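Local coordinates for protein ethylbenzene dehydrogenase alpha-subunit (Aromatoleum aromaticum, PDB 2IVF) that belongs to the molybdopterin oxidoreductase family and, as the alpha subunit of its complex, carries molybdenum, two pterin guanine dinucleotide cofactors and an iron-sulfur cluster, at residues 86-91 against 441-446; 90-95 against 261-266; 120-125 against 238-243. All coordinates share one frame; numbering follows the deposited sequence.

Interaction 1 of 3, residues 86-91 against 441-446. With MGD (2-amino-5,6-dimercapto-7-methyl-3,7,8a,9-tetrahydro-8-oxa-1,3,9,10-tetraaza-anthracen-4-one guanosine dinucleotide), chain M; SF4 (iron/sulfur cluster), chain K.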
loop_
_atom_site.group_PDB
_atom_site.type_symbol
_atom_site.label_atom_id
_atom_site.label_comp_id
_atom_site.label_asym_id
_atom_site.label_seq_id
_atom_site.Cartn_x
_atom_site.Cartn_y
_atom_site.Cartn_z
ATOM N N CYS A 86 6.458 0.043 -7.188
ATOM C CA CYS A 86 6.712 0.606 -5.885
ATOM C C CYS A 86 8.035 1.331 -6.003
ATOM O O CYS A 86 8.853 0.976 -6.846
ATOM C CB CYS A 86 6.740 -0.493 -4.821
ATOM S SG CYS A 86 7.549 -2.039 -5.417
ATOM N N TRP A 87 8.252 2.334 -5.147
ATOM C CA TRP A 87 9.439 3.138 -5.160
ATOM C C TRP A 87 9.767 3.598 -3.744
ATOM O O TRP A 87 8.890 4.071 -3.004
ATOM C CB TRP A 87 9.313 4.378 -6.065
ATOM C CG TRP A 87 10.667 4.859 -6.399
ATOM C CD1 TRP A 87 11.366 5.835 -5.756
ATOM C CD2 TRP A 87 11.543 4.316 -7.378
ATOM N NE1 TRP A 87 12.615 5.953 -6.301
ATOM C CE2 TRP A 87 12.745 5.044 -7.313
ATOM C CE3 TRP A 87 11.409 3.324 -8.346
ATOM C CZ2 TRP A 87 13.827 4.809 -8.176
ATOM C CZ3 TRP A 87 12.502 3.040 -9.169
ATOM C CH2 TRP A 87 13.690 3.821 -9.111
ATOM N N PRO A 88 11.039 3.464 -3.361
ATOM C CA PRO A 88 12.076 2.686 -4.043
ATOM C C PRO A 88 11.526 1.310 -4.337
ATOM O O PRO A 88 10.764 0.787 -3.531
ATOM C CB PRO A 88 13.182 2.638 -3.011
ATOM C CG PRO A 88 13.074 3.910 -2.294
ATOM C CD PRO A 88 11.579 4.149 -2.164
ATOM N N GLN A 89 11.852 0.744 -5.498
ATOM C CA GLN A 89 11.246 -0.547 -5.859
ATOM C C GLN A 89 11.596 -1.559 -4.797
ATOM O O GLN A 89 12.748 -1.680 -4.446
ATOM C CB GLN A 89 11.701 -0.988 -7.244
ATOM C CG GLN A 89 10.593 -1.576 -8.099
ATOM C CD GLN A 89 10.362 -3.032 -7.818
ATOM O OE1 GLN A 89 11.260 -3.727 -7.345
ATOM N NE2 GLN A 89 9.135 -3.516 -8.097
ATOM N N GLY A 90 10.617 -2.280 -4.249
ATOM C CA GLY A 90 10.935 -3.098 -3.085
ATOM C C GLY A 90 11.869 -4.247 -3.425
ATOM O O GLY A 90 12.694 -4.661 -2.594
ATOM N N SER A 91 11.735 -4.771 -4.644
ATOM C CA SER A 91 12.526 -5.890 -5.149
ATOM C C SER A 91 12.542 -6.994 -4.138
ATOM O O SER A 91 13.582 -7.623 -3.877
ATOM C CB SER A 91 13.998 -5.543 -5.494
ATOM O OG SER A 91 14.021 -4.702 -6.591
ATOM N N CYS A 441 20.154 13.315 6.986
ATOM C CA CYS A 441 19.729 12.625 5.787
ATOM C C CYS A 441 18.250 13.010 5.674
ATOM O O CYS A 441 17.504 13.096 6.690
ATOM C CB CYS A 441 19.872 11.112 5.943
ATOM S SG CYS A 441 19.659 10.224 4.368
ATOM N N SER A 442 17.827 13.241 4.442
ATOM C CA SER A 442 16.457 13.495 4.131
ATOM C C SER A 442 15.919 12.451 3.159
ATOM O O SER A 442 16.663 11.795 2.389
ATOM C CB SER A 442 16.319 14.909 3.499
ATOM O OG SER A 442 16.865 15.903 4.332
ATOM N N TYR A 443 14.612 12.294 3.181
ATOM C CA TYR A 443 13.931 11.718 2.016
ATOM C C TYR A 443 12.886 12.694 1.576
ATOM O O TYR A 443 11.860 12.852 2.223
ATOM C CB TYR A 443 13.280 10.365 2.305
ATOM C CG TYR A 443 12.870 9.646 1.022
ATOM C CD1 TYR A 443 11.598 9.853 0.442
ATOM C CD2 TYR A 443 13.769 8.845 0.355
ATOM C CE1 TYR A 443 11.262 9.218 -0.736
ATOM C CE2 TYR A 443 13.419 8.186 -0.796
ATOM C CZ TYR A 443 12.170 8.381 -1.337
ATOM O OH TYR A 443 11.843 7.795 -2.557
ATOM N N ILE A 444 13.189 13.346 0.463
ATOM C CA ILE A 444 12.257 14.139 -0.265
ATOM C C ILE A 444 11.511 13.233 -1.224
ATOM O O ILE A 444 12.102 12.661 -2.144
ATOM C CB ILE A 444 12.975 15.190 -1.148
ATOM C CG1 ILE A 444 13.980 15.996 -0.320
ATOM C CG2 ILE A 444 11.928 16.135 -1.765
ATOM C CD1 ILE A 444 14.792 16.977 -1.149
ATOM N N GLY A 445 10.205 13.139 -1.023
ATOM C CA GLY A 445 9.362 12.337 -1.858
ATOM C C GLY A 445 8.869 13.100 -3.046
ATOM O O GLY A 445 9.173 14.270 -3.263
ATOM N N PHE A 446 8.030 12.438 -3.786
ATOM C CA PHE A 446 7.663 12.957 -5.089
ATOM C C PHE A 446 6.449 13.857 -5.059
ATOM O O PHE A 446 6.036 14.388 -6.109
ATOM C CB PHE A 446 7.565 11.818 -6.095
ATOM C CG PHE A 446 8.896 11.223 -6.467
ATOM C CD1 PHE A 446 9.831 11.957 -7.200
ATOM C CD2 PHE A 446 9.222 9.935 -6.087
ATOM C CE1 PHE A 446 11.081 11.404 -7.556
ATOM C CE2 PHE A 446 10.476 9.375 -6.451
ATOM C CZ PHE A 446 11.391 10.125 -7.180
HETATM P PB MGD M . 3.834 10.881 -1.847
HETATM O O1B MGD M . 3.050 9.633 -1.635
HETATM O O2B MGD M . 3.289 11.808 -2.872
HETATM O O3B MGD M . 5.361 10.685 -2.188
HETATM O O3A MGD M . 5.791 8.218 -2.656
HETATM P PA MGD M . 6.387 9.467 -1.863
HETATM O O1A MGD M . 6.397 9.072 -0.451
HETATM O O2A MGD M . 7.637 9.891 -2.468
HETATM O "O5'" MGD M . 3.948 11.691 -0.463
HETATM C "C5'" MGD M . 2.753 11.990 0.273
HETATM C "C4'" MGD M . 3.053 13.019 1.360
HETATM O "O4'" MGD M . 3.353 14.275 0.770
HETATM C "C3'" MGD M . 1.706 13.239 2.008
HETATM O "O3'" MGD M . 1.627 12.350 3.116
HETATM C "C2'" MGD M . 1.775 14.709 2.442
HETATM O "O2'" MGD M . 1.785 14.791 3.880
HETATM C "C1'" MGD M . 3.100 15.203 1.837
HETATM N N9 MGD M . 2.899 16.560 1.275
HETATM C C8 MGD M . 1.987 16.967 0.380
HETATM N N7 MGD M . 2.155 18.262 0.087
HETATM C C5 MGD M . 3.224 18.674 0.815
HETATM C C6 MGD M . 3.900 19.871 1.005
HETATM O O6 MGD M . 3.603 20.947 0.471
HETATM N N1 MGD M . 4.996 19.862 1.872
HETATM C C2 MGD M . 5.443 18.740 2.587
HETATM N N2 MGD M . 6.525 18.839 3.433
HETATM N N3 MGD M . 4.789 17.590 2.370
HETATM C C4 MGD M . 3.704 17.559 1.538
HETATM C C10 MGD M . 5.615 8.250 -4.025
HETATM C C11 MGD M . 6.185 6.981 -4.609
HETATM O O11 MGD M . 5.546 5.925 -4.019
HETATM C C12 MGD M . 6.135 6.899 -6.142
HETATM S S12 MGD M . 6.328 8.323 -7.155
HETATM C C13 MGD M . 5.940 5.683 -6.746
HETATM S S13 MGD M . 5.911 5.589 -8.473
HETATM C C14 MGD M . 5.731 4.453 -5.931
HETATM N N15 MGD M . 4.261 4.205 -5.907
HETATM C C16 MGD M . 3.646 3.549 -4.824
HETATM C C17 MGD M . 2.328 3.173 -4.828
HETATM O O17 MGD M . 1.580 3.419 -5.805
HETATM N N18 MGD M . 1.822 2.527 -3.682
HETATM C C19 MGD M . 2.587 2.243 -2.593
HETATM N N19 MGD M . 2.000 1.626 -1.549
HETATM N N20 MGD M . 3.862 2.659 -2.613
HETATM C C21 MGD M . 4.396 3.258 -3.689
HETATM N N22 MGD M . 5.727 3.665 -3.683
HETATM C C23 MGD M . 6.213 4.751 -4.483
HETATM FE FE1 SF4 K . 5.253 -4.816 -2.222
HETATM FE FE2 SF4 K . 7.848 -5.595 -2.408
HETATM FE FE3 SF4 K . 6.091 -6.471 -4.209
HETATM FE FE4 SF4 K . 6.838 -3.831 -4.206
HETATM S S1 SF4 K . 8.154 -5.593 -4.738
HETATM S S2 SF4 K . 4.665 -4.713 -4.406
HETATM S S3 SF4 K . 7.136 -3.523 -1.960
HETATM S S4 SF4 K . 6.072 -6.971 -1.960
#
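A cis peptide bond between Trp87 and Pro88 sets two neighbouring rings against two aromatic side chains of 441-446, in the short loop that also carries an iron-sulfur ligand. Trp87 and Phe446 form an offset edge-to-face pair: the phenyl edge is turned toward the face of the five-membered indole ring, with centroids 5.7 Å apart and planes at 62°. Their closest atoms are Trp87 CD1 and Phe446 CE2, at 3.7 Å. The Tyr443 and Trp87 side chains cross at about a right angle; with CG anti to the backbone N (chi1 -167°), Tyr443 points its hydroxyl at the Trp87 ring edge, near CD1, and Pro88 CD packs on the same Tyr443 OH at 3.7 Å. The indole NE1 is hydrogen-bonded to Ala480 O, which helps fix the ring's rotation from outside the pair.

Segment 441-446 is the end of edge strand 440-444 of a four-stranded parallel sheet and the turn after it, and this turn holds an MGD phosphate. Here Phe446 N donates to O2A of MGD at 2.9 Å (N-H...O 155°), and Gly445 CA lies close to the same oxygen. Phe446 CD2 also rests 3.5 Å from the dithiolene sulfur S12 of MGD. Just before Trp87, Cys86 SG binds the cluster iron FE4 at 2.3 Å and accepts a nearly straight hydrogen bond from Gly90 N.

Interaction 2 of 3, residues 90-95 against 261-266. With SF4 (iron/sulfur cluster), chain K.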
loop_
_atom_site.group_PDB
_atom_site.type_symbol
_atom_site.label_atom_id
_atom_site.label_comp_id
_atom_site.label_asym_id
_atom_site.label_seq_id
_atom_site.Cartn_x
_atom_site.Cartn_y
_atom_site.Cartn_z
ATOM N N GLY A 90 10.617 -2.280 -4.249
ATOM C CA GLY A 90 10.935 -3.098 -3.085
ATOM C C GLY A 90 11.869 -4.247 -3.425
ATOM O O GLY A 90 12.694 -4.661 -2.594
ATOM N N SER A 91 11.735 -4.771 -4.644
ATOM C CA SER A 91 12.526 -5.890 -5.149
ATOM C C SER A 91 12.542 -6.994 -4.138
ATOM O O SER A 91 13.582 -7.623 -3.877
ATOM C CB SER A 91 13.998 -5.543 -5.494
ATOM O OG SER A 91 14.021 -4.702 -6.591
ATOM N N CYS A 92 11.364 -7.230 -3.591
ATOM C CA CYS A 92 11.180 -8.217 -2.561
ATOM C C CYS A 92 11.084 -9.591 -3.135
ATOM O O CYS A 92 10.230 -9.817 -3.978
ATOM C CB CYS A 92 9.877 -7.912 -1.842
ATOM S SG CYS A 92 9.678 -6.233 -1.321
ATOM N N LYS A 93 11.942 -10.506 -2.673
ATOM C CA LYS A 93 11.966 -11.872 -3.124
ATOM C C LYS A 93 10.936 -12.698 -2.350
ATOM O O LYS A 93 10.968 -12.724 -1.105
ATOM C CB LYS A 93 13.338 -12.473 -2.922
ATOM C CG LYS A 93 13.477 -13.865 -3.612
ATOM C CD LYS A 93 14.944 -14.347 -3.670
ATOM C CE LYS A 93 15.483 -14.658 -2.266
ATOM N NZ LYS A 93 16.713 -15.509 -2.243
ATOM N N PHE A 94 10.028 -13.322 -3.084
ATOM C CA PHE A 94 9.018 -14.191 -2.494
ATOM C C PHE A 94 9.144 -15.619 -2.946
ATOM O O PHE A 94 9.586 -15.908 -4.052
ATOM C CB PHE A 94 7.619 -13.741 -2.888
ATOM C CG PHE A 94 7.104 -12.570 -2.089
ATOM C CD1 PHE A 94 7.645 -11.352 -2.247
ATOM C CD2 PHE A 94 6.097 -12.733 -1.147
ATOM C CE1 PHE A 94 7.181 -10.280 -1.544
ATOM C CE2 PHE A 94 5.630 -11.664 -0.435
ATOM C CZ PHE A 94 6.187 -10.433 -0.626
ATOM N N TYR A 95 8.671 -16.487 -2.077
ATOM C CA TYR A 95 8.360 -17.854 -2.428
ATOM C C TYR A 95 6.974 -17.768 -2.977
ATOM O O TYR A 95 6.091 -17.183 -2.344
ATOM C CB TYR A 95 8.340 -18.717 -1.213
ATOM C CG TYR A 95 9.662 -18.904 -0.568
ATOM C CD1 TYR A 95 10.761 -19.408 -1.296
ATOM C CD2 TYR A 95 9.828 -18.654 0.788
ATOM C CE1 TYR A 95 11.981 -19.595 -0.688
ATOM C CE2 TYR A 95 11.004 -18.896 1.387
ATOM C CZ TYR A 95 12.085 -19.351 0.655
ATOM O OH TYR A 95 13.292 -19.542 1.276
ATOM N N TYR A 261 6.887 3.047 1.249
ATOM C CA TYR A 261 8.126 2.250 1.365
ATOM C C TYR A 261 8.041 1.295 2.502
ATOM O O TYR A 261 8.929 1.232 3.343
ATOM C CB TYR A 261 9.323 3.205 1.535
ATOM C CG TYR A 261 10.702 2.666 1.184
ATOM C CD1 TYR A 261 10.894 1.477 0.515
ATOM C CD2 TYR A 261 11.817 3.422 1.480
ATOM C CE1 TYR A 261 12.166 1.046 0.170
ATOM C CE2 TYR A 261 13.063 3.011 1.142
ATOM C CZ TYR A 261 13.243 1.840 0.453
ATOM O OH TYR A 261 14.513 1.477 0.114
ATOM N N PRO A 262 6.963 0.482 2.532
ATOM C CA PRO A 262 6.790 -0.438 3.658
ATOM C C PRO A 262 7.852 -1.501 3.754
ATOM O O PRO A 262 8.118 -1.960 4.836
ATOM C CB PRO A 262 5.417 -1.055 3.422
ATOM C CG PRO A 262 5.149 -0.893 1.934
ATOM C CD PRO A 262 5.871 0.377 1.549
ATOM N N SER A 263 8.502 -1.855 2.633
ATOM C CA SER A 263 9.529 -2.895 2.678
ATOM C C SER A 263 10.728 -2.446 3.484
ATOM O O SER A 263 11.417 -3.309 4.022
ATOM C CB SER A 263 9.999 -3.349 1.287
ATOM O OG SER A 263 10.553 -2.303 0.542
ATOM N N SER A 264 10.970 -1.132 3.570
ATOM C CA SER A 264 12.174 -0.649 4.248
ATOM C C SER A 264 11.946 0.445 5.257
ATOM O O SER A 264 12.887 0.976 5.830
ATOM C CB SER A 264 13.244 -0.316 3.249
ATOM O OG SER A 264 13.687 -1.530 2.629
ATOM N N TYR A 265 10.684 0.742 5.508
ATOM C CA TYR A 265 10.294 1.694 6.567
ATOM C C TYR A 265 11.040 1.416 7.876
ATOM O O TYR A 265 11.415 2.354 8.631
ATOM C CB TYR A 265 8.805 1.540 6.806
ATOM C CG TYR A 265 8.178 2.394 7.874
ATOM C CD1 TYR A 265 8.181 2.004 9.190
ATOM C CD2 TYR A 265 7.444 3.517 7.542
ATOM C CE1 TYR A 265 7.574 2.742 10.161
ATOM C CE2 TYR A 265 6.790 4.260 8.537
ATOM C CZ TYR A 265 6.841 3.852 9.830
ATOM O OH TYR A 265 6.179 4.498 10.850
ATOM N N HIS A 266 11.224 0.138 8.154
ATOM C CA HIS A 266 11.877 -0.298 9.401
ATOM C C HIS A 266 13.198 0.393 9.691
ATOM O O HIS A 266 13.538 0.633 10.870
ATOM C CB HIS A 266 12.053 -1.811 9.405
ATOM C CG HIS A 266 13.103 -2.331 8.467
ATOM N ND1 HIS A 266 14.406 -2.517 8.856
ATOM C CD2 HIS A 266 13.018 -2.801 7.198
ATOM C CE1 HIS A 266 15.089 -3.045 7.856
ATOM N NE2 HIS A 266 14.277 -3.210 6.828
HETATM FE FE1 SF4 K . 5.253 -4.816 -2.222
HETATM FE FE2 SF4 K . 7.848 -5.595 -2.408
HETATM FE FE3 SF4 K . 6.091 -6.471 -4.209
HETATM FE FE4 SF4 K . 6.838 -3.831 -4.206
HETATM S S1 SF4 K . 8.154 -5.593 -4.738
HETATM S S2 SF4 K . 4.665 -4.713 -4.406
HETATM S S3 SF4 K . 7.136 -3.523 -1.960
HETATM S S4 SF4 K . 6.072 -6.971 -1.960
#
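Ser263 lays its short side chain over the cluster loop, with OG 3.7 Å from Gly90 CA and CB 3.9 Å from Cys92 SG. The loop is part of the N-terminal iron-sulfur binding region, whose pocket holds His82, Cys86, Cys92 and Cys127; it runs on into strand 94-99 of a three-stranded antiparallel sheet. Opposing it is the turn that links helix 257-260 to helix 265-274, where Ser264 N bonds back to Tyr261 O. The contact is small and made by van der Waals touch, and the serine's polar end is satisfied outside it: Ser263 OG is hydrogen-bonded to Asn668 ND2. Asn668 ND2 is also hydrogen-bonded to Gly90 O, so Asn668 ties both segments together.

Glycine at position 90 lets the backbone come close to the cluster, its CA being 4.0 Å from S3 of SF4. Pro262 and Tyr265 pack on Leu29 of the beta subunit, which places the turn at the subunit boundary. Phe94 CE1 lies 3.5 Å from S4 of SF4, while the Cys92 side chain, with SG turned beside its backbone N (chi1 -50°) and toward the cluster, binds FE2 through SG at 2.2 Å.

Interaction 3 of 3, residues 120-125 against 238-243. With GOL (glycerol), chain F.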
loop_
_atom_site.group_PDB
_atom_site.type_symbol
_atom_site.label_atom_id
_atom_site.label_comp_id
_atom_site.label_asym_id
_atom_site.label_seq_id
_atom_site.Cartn_x
_atom_site.Cartn_y
_atom_site.Cartn_z
ATOM N N VAL A 120 21.593 -3.279 10.172
ATOM C CA VAL A 120 20.390 -4.065 10.159
ATOM C C VAL A 120 20.209 -4.633 8.771
ATOM O O VAL A 120 20.493 -3.971 7.756
ATOM C CB VAL A 120 19.157 -3.212 10.526
ATOM C CG1 VAL A 120 17.849 -4.052 10.422
ATOM C CG2 VAL A 120 19.353 -2.534 11.931
ATOM N N ASP A 121 19.745 -5.878 8.713
ATOM C CA ASP A 121 19.438 -6.501 7.433
ATOM C C ASP A 121 18.157 -5.931 6.838
ATOM O O ASP A 121 17.526 -5.010 7.402
ATOM C CB ASP A 121 19.437 -8.050 7.535
ATOM C CG ASP A 121 18.311 -8.617 8.433
ATOM O OD1 ASP A 121 17.235 -7.998 8.527
ATOM O OD2 ASP A 121 18.513 -9.698 9.087
ATOM N N TYR A 122 17.847 -6.393 5.626
ATOM C CA TYR A 122 16.708 -5.852 4.893
ATOM C C TYR A 122 15.455 -6.754 5.101
ATOM O O TYR A 122 14.406 -6.489 4.499
ATOM C CB TYR A 122 16.995 -5.745 3.407
ATOM C CG TYR A 122 17.851 -4.587 2.975
ATOM C CD1 TYR A 122 19.211 -4.615 3.171
ATOM C CD2 TYR A 122 17.295 -3.479 2.311
ATOM C CE1 TYR A 122 20.021 -3.554 2.754
ATOM C CE2 TYR A 122 18.110 -2.396 1.890
ATOM C CZ TYR A 122 19.460 -2.459 2.101
ATOM O OH TYR A 122 20.293 -1.445 1.702
ATOM N N ASN A 123 15.570 -7.787 5.932
ATOM C CA ASN A 123 14.533 -8.792 6.028
ATOM C C ASN A 123 13.312 -8.310 6.800
ATOM O O ASN A 123 13.454 -7.534 7.742
ATOM C CB ASN A 123 15.093 -10.002 6.702
ATOM C CG ASN A 123 16.115 -10.693 5.846
ATOM O OD1 ASN A 123 15.941 -10.788 4.632
ATOM N ND2 ASN A 123 17.168 -11.183 6.465
ATOM N N PRO A 124 12.122 -8.835 6.482
ATOM C CA PRO A 124 11.810 -9.767 5.413
ATOM C C PRO A 124 11.483 -9.147 4.100
ATOM O O PRO A 124 11.226 -9.891 3.147
ATOM C CB PRO A 124 10.547 -10.466 5.928
ATOM C CG PRO A 124 9.834 -9.427 6.755
ATOM C CD PRO A 124 10.939 -8.555 7.340
ATOM N N LEU A 125 11.437 -7.819 4.061
ATOM C CA LEU A 125 10.910 -7.100 2.910
ATOM C C LEU A 125 9.418 -7.388 2.757
ATOM O O LEU A 125 8.789 -7.935 3.666
ATOM C CB LEU A 125 11.687 -7.439 1.609
ATOM C CG LEU A 125 13.156 -6.980 1.551
ATOM C CD1 LEU A 125 13.838 -7.671 0.362
ATOM C CD2 LEU A 125 13.276 -5.417 1.532
ATOM N N GLY A 238 21.292 8.804 -5.027
ATOM C CA GLY A 238 20.505 8.157 -4.025
ATOM C C GLY A 238 21.278 7.546 -2.879
ATOM O O GLY A 238 22.499 7.517 -2.867
ATOM N N TYR A 239 20.526 7.017 -1.915
ATOM C CA TYR A 239 21.115 6.225 -0.889
ATOM C C TYR A 239 20.303 4.968 -0.744
ATOM O O TYR A 239 19.177 4.871 -1.256
ATOM C CB TYR A 239 21.180 7.013 0.422
ATOM C CG TYR A 239 19.859 7.560 0.962
ATOM C CD1 TYR A 239 19.462 8.839 0.714
ATOM C CD2 TYR A 239 19.071 6.808 1.808
ATOM C CE1 TYR A 239 18.321 9.355 1.254
ATOM C CE2 TYR A 239 17.923 7.301 2.357
ATOM C CZ TYR A 239 17.529 8.574 2.084
ATOM O OH TYR A 239 16.348 9.087 2.643
ATOM N N SER A 240 20.900 3.985 -0.069
ATOM C CA SER A 240 20.200 2.778 0.280
ATOM C C SER A 240 19.592 2.995 1.674
ATOM O O SER A 240 20.128 3.759 2.466
ATOM C CB SER A 240 21.124 1.569 0.284
ATOM O OG SER A 240 22.267 1.706 1.155
ATOM N N ALA A 241 18.512 2.282 1.972
ATOM C CA ALA A 241 17.702 2.602 3.166
ATOM C C ALA A 241 18.496 2.494 4.458
ATOM O O ALA A 241 18.167 3.205 5.436
ATOM C CB ALA A 241 16.452 1.754 3.223
ATOM N N ASP A 242 19.500 1.607 4.473
ATOM C CA ASP A 242 20.324 1.393 5.676
ATOM C C ASP A 242 21.256 2.586 5.936
ATOM O O ASP A 242 21.781 2.704 7.033
ATOM C CB ASP A 242 21.089 0.059 5.656
ATOM C CG ASP A 242 22.016 -0.107 4.436
ATOM O OD1 ASP A 242 21.965 0.769 3.541
ATOM O OD2 ASP A 242 22.728 -1.146 4.334
ATOM N N ASN A 243 21.367 3.506 4.958
ATOM C CA ASN A 243 22.097 4.780 5.135
ATOM C C ASN A 243 21.492 5.600 6.284
ATOM O O ASN A 243 22.217 6.309 6.999
ATOM C CB ASN A 243 22.052 5.613 3.868
ATOM C CG ASN A 243 22.943 6.858 3.927
ATOM O OD1 ASN A 243 24.121 6.771 4.260
ATOM N ND2 ASN A 243 22.382 8.011 3.576
HETATM C C1 GOL F . 23.889 -1.394 1.250
HETATM O O1 GOL F . 22.948 -2.073 2.058
HETATM C C2 GOL F . 24.709 -2.311 0.355
HETATM O O2 GOL F . 24.871 -3.602 0.880
HETATM C C3 GOL F . 24.055 -2.531 -0.974
HETATM O O3 GOL F . 24.794 -3.466 -1.718
HETATM O O HOH W 1 22.378 -3.320 5.855
#
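With CG opposite its carbonyl carbon (chi1 -78°), Tyr122 sends its phenol across to 238-243, where Ser240 and Asp242 both hold their side chains between backbone N and carbonyl carbon: the Ser240 torsion turns OG toward Asp242 OD1, and that of Asp242 (chi1 57°) brings its carboxylate to the Tyr122 hydroxyl. Tyr122 OH comes to 3.3 Å from Asp242 OD1 and lies 3.4 Å from Ser240 CB; ring and carboxylate planes stand 57° apart. Ser240 OG donates to Asp242 OD1 at 2.6 Å, meeting that oxygen nearly along its C-O axis, and this helps hold the carboxylate in place. OG is also tied to Ile792 N.

The other carboxylate oxygen works through intermediaries. A glycerol, probably from the crystallisation liquor, sits with O1 in the plane of the phenol at its edge: it accepts from Tyr122 OH at 2.8 Å and donates to Asp242 OD2 at a suspiciously short distance whose exact value is doubtful. A water spans the gap too, donating to Val120 O and, at 2.7 Å, to Asp242 OD2. Further back, Asp121 OD1 accepts from Asn123 N, an Asx turn, and also forms a salt bridge with Arg233 of the beta subunit.

Helix 265-274 runs beside both segments: Phe267 meets the Tyr122 ring edge-to-face and touches Ala241 and Asp242, while the 3-10 turn 241-243 lies in the loop leading to strand 249-253, with Asn243 against edge strand 440-444.

Interactions 1 and 2 share Gly90 and Ser91 in one cluster loop: interaction 1 reaches from it toward MGD and interaction 2 faces the beta subunit, their centres about 12 Å apart. Pro88 CG packs on Tyr261 CZ at 3.4 Å, joining them directly. Interaction 3 touches no cofactor itself; the Tyr122 side chain is about 11 Å from the iron-sulfur cluster, but its loop backs the cluster ligand, with Leu125 CB 3.8 Å from Cys92 SG. It also meets interaction 1 through Tyr239, whose OH lies 2.7 Å from Ser442 O. Of the residues in interaction 1, the Phe446 side chain lies about 5 Å from the molybdenum.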